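Local coordinates for alpha-1,3-glucanase (Bacillus circulans, PDB 5ZRU), which hydrolyses alpha-1,3-glucan as the calcium- and zinc-binding GH87 catalytic unit of a longer protein that probably also binds carbohydrate, at residues E172-P177 with N343-N348; T190-V195 with E207-A212; G527-R532 with P536-A541. All blocks are in the same frame, centred on the assembly; numbering follows the deposited sequence.

Contact 1 (E172-P177 with N343-N348); sequences EIEAVP and NSRIRN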
loop_
_atom_site.group_PDB
_atom_site.type_symbol
_atom_site.label_atom_id
_atom_site.label_comp_id
_atom_site.label_asym_id
_atom_site.label_seq_id
_atom_site.Cartn_x
_atom_site.Cartn_y
_atom_site.Cartn_z
ATOM N N GLU A 172 -10.089 -9.086 9.295
ATOM C CA GLU A 172 -11.008 -8.870 8.185
ATOM C C GLU A 172 -11.511 -10.232 7.727
ATOM O O GLU A 172 -10.721 -11.165 7.566
ATOM C CB GLU A 172 -10.328 -8.091 7.048
ATOM C CG GLU A 172 -10.203 -6.610 7.385
ATOM C CD GLU A 172 -9.353 -5.810 6.408
ATOM O OE1 GLU A 172 -8.589 -6.410 5.632
ATOM O OE2 GLU A 172 -9.462 -4.567 6.422
ATOM N N ILE A 173 -12.826 -10.367 7.583
ATOM C CA ILE A 173 -13.455 -11.674 7.419
ATOM C C ILE A 173 -14.358 -11.622 6.199
ATOM O O ILE A 173 -15.130 -10.671 6.036
ATOM C CB ILE A 173 -14.245 -12.079 8.681
ATOM C CG1 ILE A 173 -13.313 -12.143 9.892
ATOM C CG2 ILE A 173 -14.913 -13.433 8.492
ATOM C CD1 ILE A 173 -14.008 -12.499 11.214
ATOM N N GLU A 174 -14.256 -12.634 5.340
ATOM C CA GLU A 174 -14.991 -12.634 4.084
ATOM C C GLU A 174 -15.349 -14.061 3.702
ATOM O O GLU A 174 -14.671 -15.015 4.094
ATOM C CB GLU A 174 -14.167 -11.990 2.959
ATOM C CG GLU A 174 -12.905 -12.749 2.613
ATOM C CD GLU A 174 -11.941 -11.910 1.808
ATOM O OE1 GLU A 174 -11.155 -11.160 2.429
ATOM O OE2 GLU A 174 -11.977 -11.988 0.563
ATOM N N ALA A 175 -16.420 -14.198 2.924
ATOM C CA ALA A 175 -16.755 -15.493 2.347
ATOM C C ALA A 175 -15.827 -15.764 1.172
ATOM O O ALA A 175 -15.563 -14.880 0.354
ATOM C CB ALA A 175 -18.215 -15.522 1.894
ATOM N N VAL A 176 -15.311 -16.982 1.097
ATOM C CA VAL A 176 -14.341 -17.355 0.071
ATOM C C VAL A 176 -15.078 -18.109 -1.030
ATOM O O VAL A 176 -15.671 -19.161 -0.749
ATOM C CB VAL A 176 -13.214 -18.216 0.651
ATOM C CG1 VAL A 176 -12.352 -18.763 -0.479
ATOM C CG2 VAL A 176 -12.380 -17.405 1.637
ATOM N N PRO A 177 -15.061 -17.629 -2.269
ATOM C CA PRO A 177 -15.651 -18.413 -3.357
ATOM C C PRO A 177 -14.797 -19.634 -3.654
ATOM O O PRO A 177 -13.595 -19.676 -3.369
ATOM C CB PRO A 177 -15.673 -17.433 -4.540
ATOM C CG PRO A 177 -14.580 -16.460 -4.248
ATOM C CD PRO A 177 -14.439 -16.377 -2.745
ATOM N N ASN A 343 -9.085 -4.214 -8.216
ATOM C CA ASN A 343 -9.662 -5.260 -7.367
ATOM C C ASN A 343 -8.580 -6.047 -6.633
ATOM O O ASN A 343 -8.711 -7.257 -6.427
ATOM C CB ASN A 343 -10.541 -6.217 -8.184
ATOM C CG ASN A 343 -11.624 -5.507 -8.988
ATOM O OD1 ASN A 343 -11.991 -4.359 -8.712
ATOM N ND2 ASN A 343 -12.164 -6.216 -9.988
ATOM N N SER A 344 -7.505 -5.368 -6.236
ATOM C CA SER A 344 -6.325 -6.049 -5.727
ATOM C C SER A 344 -5.969 -5.576 -4.323
ATOM O O SER A 344 -6.463 -4.563 -3.824
ATOM C CB SER A 344 -5.136 -5.848 -6.671
ATOM O OG SER A 344 -5.426 -6.402 -7.945
ATOM N N ARG A 345 -5.099 -6.350 -3.684
ATOM C CA ARG A 345 -4.655 -6.114 -2.314
ATOM C C ARG A 345 -3.138 -6.040 -2.359
ATOM O O ARG A 345 -2.468 -7.037 -2.643
ATOM C CB ARG A 345 -5.150 -7.220 -1.385
ATOM C CG ARG A 345 -6.683 -7.359 -1.429
ATOM C CD ARG A 345 -7.197 -8.576 -0.637
ATOM N NE ARG A 345 -8.571 -8.909 -1.036
ATOM C CZ ARG A 345 -9.417 -9.621 -0.293
ATOM N NH1 ARG A 345 -9.033 -10.073 0.887
ATOM N NH2 ARG A 345 -10.655 -9.870 -0.722
ATOM N N ILE A 346 -2.600 -4.854 -2.130
ATOM C CA ILE A 346 -1.184 -4.592 -2.333
ATOM C C ILE A 346 -0.692 -4.057 -0.999
ATOM O O ILE A 346 -0.963 -2.902 -0.650
ATOM C CB ILE A 346 -0.942 -3.606 -3.480
ATOM C CG1 ILE A 346 -1.608 -4.126 -4.764
ATOM C CG2 ILE A 346 0.562 -3.378 -3.680
ATOM C CD1 ILE A 346 -1.848 -3.047 -5.851
ATOM N N ARG A 347 -0.032 -4.909 -0.215
ATOM C CA ARG A 347 0.118 -4.631 1.209
ATOM C C ARG A 347 1.485 -5.056 1.711
ATOM O O ARG A 347 2.111 -5.963 1.161
ATOM C CB ARG A 347 -0.955 -5.353 2.041
ATOM C CG ARG A 347 -2.402 -5.070 1.606
ATOM C CD ARG A 347 -3.374 -5.770 2.561
ATOM N NE ARG A 347 -4.781 -5.511 2.235
ATOM C CZ ARG A 347 -5.774 -6.321 2.581
ATOM N NH1 ARG A 347 -5.496 -7.435 3.261
ATOM N NH2 ARG A 347 -7.041 -6.030 2.252
ATOM N N ASN A 348 1.948 -4.385 2.767
ATOM C CA ASN A 348 3.125 -4.843 3.513
ATOM C C ASN A 348 4.355 -4.975 2.620
ATOM O O ASN A 348 5.155 -5.898 2.775
ATOM C CB ASN A 348 2.833 -6.175 4.211
ATOM C CG ASN A 348 1.533 -6.160 4.946
ATOM O OD1 ASN A 348 1.303 -5.303 5.801
ATOM N ND2 ASN A 348 0.652 -7.106 4.615
HETATM O O HOH W 1 -8.048 -8.452 3.964
#
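The backbones bearing Glu172, Glu174, Arg345 and Arg347 never meet: the nearest CA atoms, those of Glu172 and Arg345, stand 12.6 Å apart. Strand residues 172-174 belong to the antiparallel sheet of the first catalytic domain, whereas 345-347 form a short strand of the parallel beta-helix, the fold expected for the pectate lyase-like second domain. Alternation along each strand sends every second side chain into the gap, two acids from one side and two arginines from the other.

The pair Glu174-Arg345 meets end-on. NH1 of Arg345 donates to Glu174 OE1 at 2.8 Å, nearly in the guanidinium plane, while NH2 of Arg345 reaches Glu174 OE2, also at 2.8 Å, from a slight tilt. Both oxygens use their syn lone pairs, although the two planes are turned 34° apart. On Glu174, CG lies between the backbone N and the carbonyl carbon (chi1 64°), and the extended remainder carries the carboxylate toward the arginine. Trp253 adds a further hydrogen bond to OE2.

Glu172 and Arg347 are matched differently. Glu172 OE1 is 3.7 Å from Arg347 NH2 and well out of the guanidinium plane, a long salt bridge of charge alone. Water 1 supplies the directed link, donating to Glu172 OE1 at 2.7 Å and accepting from Arg347 NH1 at 2.8 Å, at the edge of the group. Elsewhere, Glu172 OE2 pairs with Arg371 and Arg20, and Arg347 is held by Ser369 and Glu139. CB of Arg345 covers part of one face of the Arg347 guanidinium.

This part of the junction between the domains is thus a buried cluster of paired opposite charges, in which one direct two-pronged bridge fixes orientation and the water-mediated pair tolerates a skewed approach; such surroundings would probably favour the ionised forms.

Contact 2 (T190-V195 with E207-A212); sequences TDFGAV and EAAVNA. With CA (calcium ion), chain H; SO4 (sulfate ion), chain E.
Phe192 lays its ring against the flank that Ala208, Ala209 and Ala212 form on helix 203-216, a small example of an aromatic side chain fitted to alanine methyls and backbone. The backbones come close here, the CA atoms of Phe192 and Ala209 being 6.2 Å apart. With CG anti to the carbonyl carbon (chi1 -67°), the ring is presented to the helix by one face. Ala209 CA sits over that face, 4.2 Å from the ring centroid and 26° off the normal, which makes a CH-pi contact. The carbonyl oxygen of Ala208 also lies above the ring centre. Beside this face-on contact, Phe192 CD1 rests 4.0 Å from Ala208 CB, and CD2 approaches Ala209 CB at 3.9 Å. The tightest spot is at the far end of the ring, where Phe192 CZ comes within 3.2 Å of Ala212 CB, a distance short enough to be somewhat doubtful in detail.

No hydrogen bond joins the two segments, and beyond the ring the contact opens out. Phe192 remains partly exposed. Thr190 points away from the helix; its OG1 is a long 3.3 Å from O4 of a sulfate ion, probably from the crystallisation liquor, which Ser188 and Arg182 bind. At the other end of the same loop, Val195 O binds a calcium ion at 2.4 Å, together with waters 2 and 3, Asp198, Gln200 and Asp202.

The loop therefore runs from strand 187-188 past the side of helix 203-216 and reaches the calcium site just before the helix begins, while Ala209 and Val210 pack against Leu220 of strand 220-222.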
loop_
_atom_site.group_PDB
_atom_site.type_symbol
_atom_site.label_atom_id
_atom_site.label_comp_id
_atom_site.label_asym_id
_atom_site.label_seq_id
_atom_site.Cartn_x
_atom_site.Cartn_y
_atom_site.Cartn_z
ATOM N N THR A 190 0.743 -27.400 -14.064
ATOM C CA THR A 190 0.898 -28.796 -13.671
ATOM C C THR A 190 1.016 -29.723 -14.878
ATOM O O THR A 190 1.486 -30.858 -14.723
ATOM C CB THR A 190 -0.258 -29.241 -12.771
ATOM O OG1 THR A 190 -1.502 -29.101 -13.469
ATOM C CG2 THR A 190 -0.303 -28.404 -11.496
ATOM N N ASP A 191 0.609 -29.272 -16.070
ATOM C CA ASP A 191 0.872 -30.043 -17.281
ATOM C C ASP A 191 2.361 -30.218 -17.525
ATOM O O ASP A 191 2.762 -31.159 -18.221
ATOM C CB ASP A 191 0.272 -29.372 -18.522
ATOM C CG ASP A 191 -1.236 -29.270 -18.479
ATOM O OD1 ASP A 191 -1.873 -29.979 -17.678
ATOM O OD2 ASP A 191 -1.784 -28.472 -19.275
ATOM N N PHE A 192 3.184 -29.319 -16.990
ATOM C CA PHE A 192 4.612 -29.288 -17.268
ATOM C C PHE A 192 5.448 -29.628 -16.042
ATOM O O PHE A 192 6.651 -29.354 -16.010
ATOM C CB PHE A 192 4.986 -27.925 -17.854
ATOM C CG PHE A 192 4.381 -27.699 -19.204
ATOM C CD1 PHE A 192 5.049 -28.103 -20.349
ATOM C CD2 PHE A 192 3.109 -27.170 -19.330
ATOM C CE1 PHE A 192 4.481 -27.939 -21.596
ATOM C CE2 PHE A 192 2.534 -27.009 -20.581
ATOM C CZ PHE A 192 3.219 -27.396 -21.704
ATOM N N GLY A 193 4.834 -30.235 -15.034
ATOM C CA GLY A 193 5.575 -30.789 -13.920
ATOM C C GLY A 193 5.426 -30.050 -12.613
ATOM O O GLY A 193 5.934 -30.537 -11.595
ATOM N N ALA A 194 4.761 -28.895 -12.594
ATOM C CA ALA A 194 4.551 -28.209 -11.325
ATOM C C ALA A 194 3.660 -29.052 -10.427
ATOM O O ALA A 194 2.715 -29.692 -10.893
ATOM C CB ALA A 194 3.920 -26.837 -11.539
ATOM N N VAL A 195 3.969 -29.056 -9.132
ATOM C CA VAL A 195 3.184 -29.777 -8.138
ATOM C C VAL A 195 2.884 -28.821 -6.992
ATOM O O VAL A 195 3.802 -28.210 -6.436
ATOM C CB VAL A 195 3.915 -31.037 -7.621
ATOM C CG1 VAL A 195 3.080 -31.736 -6.559
ATOM C CG2 VAL A 195 4.233 -31.993 -8.768
ATOM N N GLU A 207 8.153 -21.796 -16.359
ATOM C CA GLU A 207 8.796 -21.295 -17.572
ATOM C C GLU A 207 8.367 -22.092 -18.795
ATOM O O GLU A 207 8.068 -21.516 -19.849
ATOM C CB GLU A 207 10.318 -21.333 -17.415
ATOM C CG GLU A 207 10.841 -20.208 -16.549
ATOM C CD GLU A 207 12.293 -20.397 -16.158
ATOM O OE1 GLU A 207 12.955 -21.298 -16.728
ATOM O OE2 GLU A 207 12.748 -19.646 -15.268
ATOM N N ALA A 208 8.344 -23.425 -18.677
ATOM C CA ALA A 208 7.901 -24.257 -19.787
ATOM C C ALA A 208 6.448 -23.972 -20.134
ATOM O O ALA A 208 6.075 -23.943 -21.311
ATOM C CB ALA A 208 8.090 -25.735 -19.441
ATOM N N ALA A 209 5.610 -23.762 -19.113
ATOM C CA ALA A 209 4.195 -23.496 -19.345
ATOM C C ALA A 209 3.992 -22.167 -20.064
ATOM O O ALA A 209 3.110 -22.049 -20.924
ATOM C CB ALA A 209 3.440 -23.515 -18.014
ATOM N N VAL A 210 4.799 -21.155 -19.725
ATOM C CA VAL A 210 4.736 -19.883 -20.441
ATOM C C VAL A 210 5.030 -20.094 -21.924
ATOM O O VAL A 210 4.292 -19.614 -22.792
ATOM C CB VAL A 210 5.702 -18.859 -19.816
ATOM C CG1 VAL A 210 5.828 -17.643 -20.728
ATOM C CG2 VAL A 210 5.201 -18.437 -18.435
ATOM N N ASN A 211 6.122 -20.804 -22.236
ATOM C CA ASN A 211 6.464 -21.045 -23.637
ATOM C C ASN A 211 5.339 -21.769 -24.365
ATOM O O ASN A 211 5.020 -21.441 -25.512
ATOM C CB ASN A 211 7.761 -21.848 -23.745
ATOM C CG ASN A 211 8.981 -21.048 -23.334
ATOM O OD1 ASN A 211 8.961 -19.816 -23.330
ATOM N ND2 ASN A 211 10.057 -21.745 -22.995
ATOM N N ALA A 212 4.726 -22.762 -23.717
ATOM C CA ALA A 212 3.663 -23.505 -24.386
ATOM C C ALA A 212 2.422 -22.644 -24.578
ATOM O O ALA A 212 1.747 -22.744 -25.611
ATOM C CB ALA A 212 3.319 -24.760 -23.597
HETATM CA CA CA H . 6.032 -27.569 -6.045
HETATM S S SO4 E . -5.435 -28.540 -13.477
HETATM O O1 SO4 E . -6.683 -28.121 -12.821
HETATM O O2 SO4 E . -4.678 -27.368 -13.908
HETATM O O3 SO4 E . -5.758 -29.363 -14.641
HETATM O O4 SO4 E . -4.626 -29.312 -12.523
HETATM O O HOH W 2 6.961 -29.545 -7.201
HETATM O O HOH W 3 5.069 -26.285 -4.075
#

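Contact 3 (G527-R532 with P536-A541); sequences GVLTSR and PHPGAA
Two side-chain torsions shape the contact: that of His537 brings the imidazole to Ser531, and that of Leu529 brings CD2 to Pro538. In His537, CG lies between the backbone N and the carbonyl carbon (chi1 63°), which folds the imidazole back toward the first segment although CB starts away. Leu529 places CG anti to its carbonyl carbon, and CD2 then reaches the Pro538 ring, 3.9 Å from CG of that proline and 3.6 Å from its N.

The polar centre is backbone. His537 N donates to Leu529 O at 2.9 Å with an N-H...O angle of 154°, in the carbonyl plane and on a lone pair. The same oxygen receives a bent CA-H...O contact from Pro536 CA at 3.1 Å. In return, Leu529 CA directs its hydrogen at His537 O, fairly straight (157°), though long at 3.6 Å. The two arms of the loop run in roughly opposed directions, without regular strand structure.

At the imidazole, Ser531 OG lies near the ring plane, at the edge, 3.5 Å from His537 CE1. Neither polar end depends on this approach: Ser531 OG is bonded to Glu471, and His537 ND1 to the carbonyl of Ser535, with Tyr543 and Phe568 meeting the ring. Arg499 ties the halves together by bonding to both Thr530 O and His537 O. Water 4 donates to Val528 O at 2.7 Å and weakly accepts from Gly539 N.

Chemically, a loop without helix or strand has one direct cross-segment hydrogen bond; Arg499 and the water bridge its arms, the CH contacts only accompany it, and leucine on proline adds a partly exposed apolar patch.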
loop_
_atom_site.group_PDB
_atom_site.type_symbol
_atom_site.label_atom_id
_atom_site.label_comp_id
_atom_site.label_asym_id
_atom_site.label_seq_id
_atom_site.Cartn_x
_atom_site.Cartn_y
_atom_site.Cartn_z
ATOM N N GLY A 527 -0.506 17.440 19.073
ATOM C CA GLY A 527 -0.053 18.321 20.134
ATOM C C GLY A 527 1.372 18.814 20.006
ATOM O O GLY A 527 1.858 19.496 20.909
ATOM N N VAL A 528 2.056 18.490 18.916
ATOM C CA VAL A 528 3.453 18.874 18.743
ATOM C C VAL A 528 3.523 20.345 18.358
ATOM O O VAL A 528 2.767 20.812 17.500
ATOM C CB VAL A 528 4.131 17.991 17.682
ATOM C CG1 VAL A 528 5.566 18.474 17.406
ATOM C CG2 VAL A 528 4.132 16.539 18.137
ATOM N N LEU A 529 4.432 21.084 18.997
ATOM C CA LEU A 529 4.607 22.494 18.696
ATOM C C LEU A 529 5.933 22.811 18.020
ATOM O O LEU A 529 6.016 23.813 17.305
ATOM C CB LEU A 529 4.480 23.328 19.982
ATOM C CG LEU A 529 3.153 23.166 20.732
ATOM C CD1 LEU A 529 3.175 23.920 22.053
ATOM C CD2 LEU A 529 1.980 23.635 19.855
ATOM N N THR A 530 6.960 21.989 18.215
ATOM C CA THR A 530 8.231 22.224 17.545
ATOM C C THR A 530 8.055 22.104 16.036
ATOM O O THR A 530 7.157 21.410 15.547
ATOM C CB THR A 530 9.295 21.241 18.043
ATOM O OG1 THR A 530 8.808 19.899 17.915
ATOM C CG2 THR A 530 9.612 21.491 19.506
ATOM N N SER A 531 8.921 22.793 15.294
ATOM C CA SER A 531 8.778 22.877 13.847
ATOM C C SER A 531 10.138 22.793 13.176
ATOM O O SER A 531 11.099 23.444 13.603
ATOM C CB SER A 531 8.064 24.182 13.436
ATOM O OG SER A 531 8.066 24.364 12.025
ATOM N N ARG A 532 10.213 21.985 12.119
ATOM C CA ARG A 532 11.404 21.988 11.279
ATOM C C ARG A 532 11.535 23.305 10.528
ATOM O O ARG A 532 12.607 23.920 10.515
ATOM C CB ARG A 532 11.357 20.820 10.294
ATOM C CG ARG A 532 12.517 20.799 9.274
ATOM C CD ARG A 532 12.282 19.697 8.250
ATOM N NE ARG A 532 13.335 19.582 7.245
ATOM C CZ ARG A 532 13.211 18.882 6.121
ATOM N NH1 ARG A 532 12.068 18.259 5.848
ATOM N NH2 ARG A 532 14.215 18.812 5.258
ATOM N N PRO A 536 7.697 27.763 16.389
ATOM C CA PRO A 536 6.763 26.795 16.980
ATOM C C PRO A 536 5.315 27.200 16.757
ATOM O O PRO A 536 4.972 28.383 16.732
ATOM C CB PRO A 536 7.116 26.822 18.474
ATOM C CG PRO A 536 8.501 27.343 18.527
ATOM C CD PRO A 536 8.637 28.301 17.393
ATOM N N HIS A 537 4.458 26.195 16.597
ATOM C CA HIS A 537 3.056 26.477 16.309
ATOM C C HIS A 537 2.211 25.223 16.454
ATOM O O HIS A 537 2.690 24.121 16.159
ATOM C CB HIS A 537 2.893 27.032 14.893
ATOM C CG HIS A 537 3.306 26.076 13.811
ATOM N ND1 HIS A 537 4.611 25.948 13.388
ATOM C CD2 HIS A 537 2.583 25.210 13.057
ATOM C CE1 HIS A 537 4.675 25.054 12.416
ATOM N NE2 HIS A 537 3.458 24.589 12.197
ATOM N N PRO A 538 0.961 25.347 16.901
ATOM C CA PRO A 538 0.033 24.216 16.818
ATOM C C PRO A 538 -0.349 23.974 15.369
ATOM O O PRO A 538 -0.258 24.865 14.529
ATOM C CB PRO A 538 -1.184 24.672 17.636
ATOM C CG PRO A 538 -0.778 25.985 18.285
ATOM C CD PRO A 538 0.313 26.554 17.440
ATOM N N GLY A 539 -0.789 22.751 15.080
ATOM C CA GLY A 539 -1.199 22.439 13.719
ATOM C C GLY A 539 -2.346 23.331 13.273
ATOM O O GLY A 539 -3.268 23.624 14.039
ATOM N N ALA A 540 -2.284 23.764 12.020
ATOM C CA ALA A 540 -3.255 24.679 11.441
ATOM C C ALA A 540 -4.081 24.009 10.344
ATOM O O ALA A 540 -3.772 22.914 9.867
ATOM C CB ALA A 540 -2.551 25.912 10.865
ATOM N N ALA A 541 -5.134 24.714 9.921
ATOM C CA ALA A 541 -5.869 24.296 8.728
ATOM C C ALA A 541 -5.017 24.446 7.473
ATOM O O ALA A 541 -4.969 23.544 6.630
ATOM C CB ALA A 541 -7.155 25.107 8.587
HETATM O O HOH W 4 0.321 20.123 16.740
#

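Followed from the N terminus, the chain first builds the antiparallel sheets of the first catalytic domain and leaves them along strand 166-174. Contact 1 opens there and closes on strand 345-347, with 165 residues between its segments, tying that domain to the parallel beta-helix. Contact 2 falls within this long excursion: with eleven residues between its segments, it joins the approach from strand 187-188 to helix 203-216. Contact 3 comes afterwards in series, closing a short loop, with three residues between its segments, in the connection from strand 513-523 to strand 542-544. None touch. Contact 3 lies across the chain's centre from both others, its centre about 59 Å from that of contact 2.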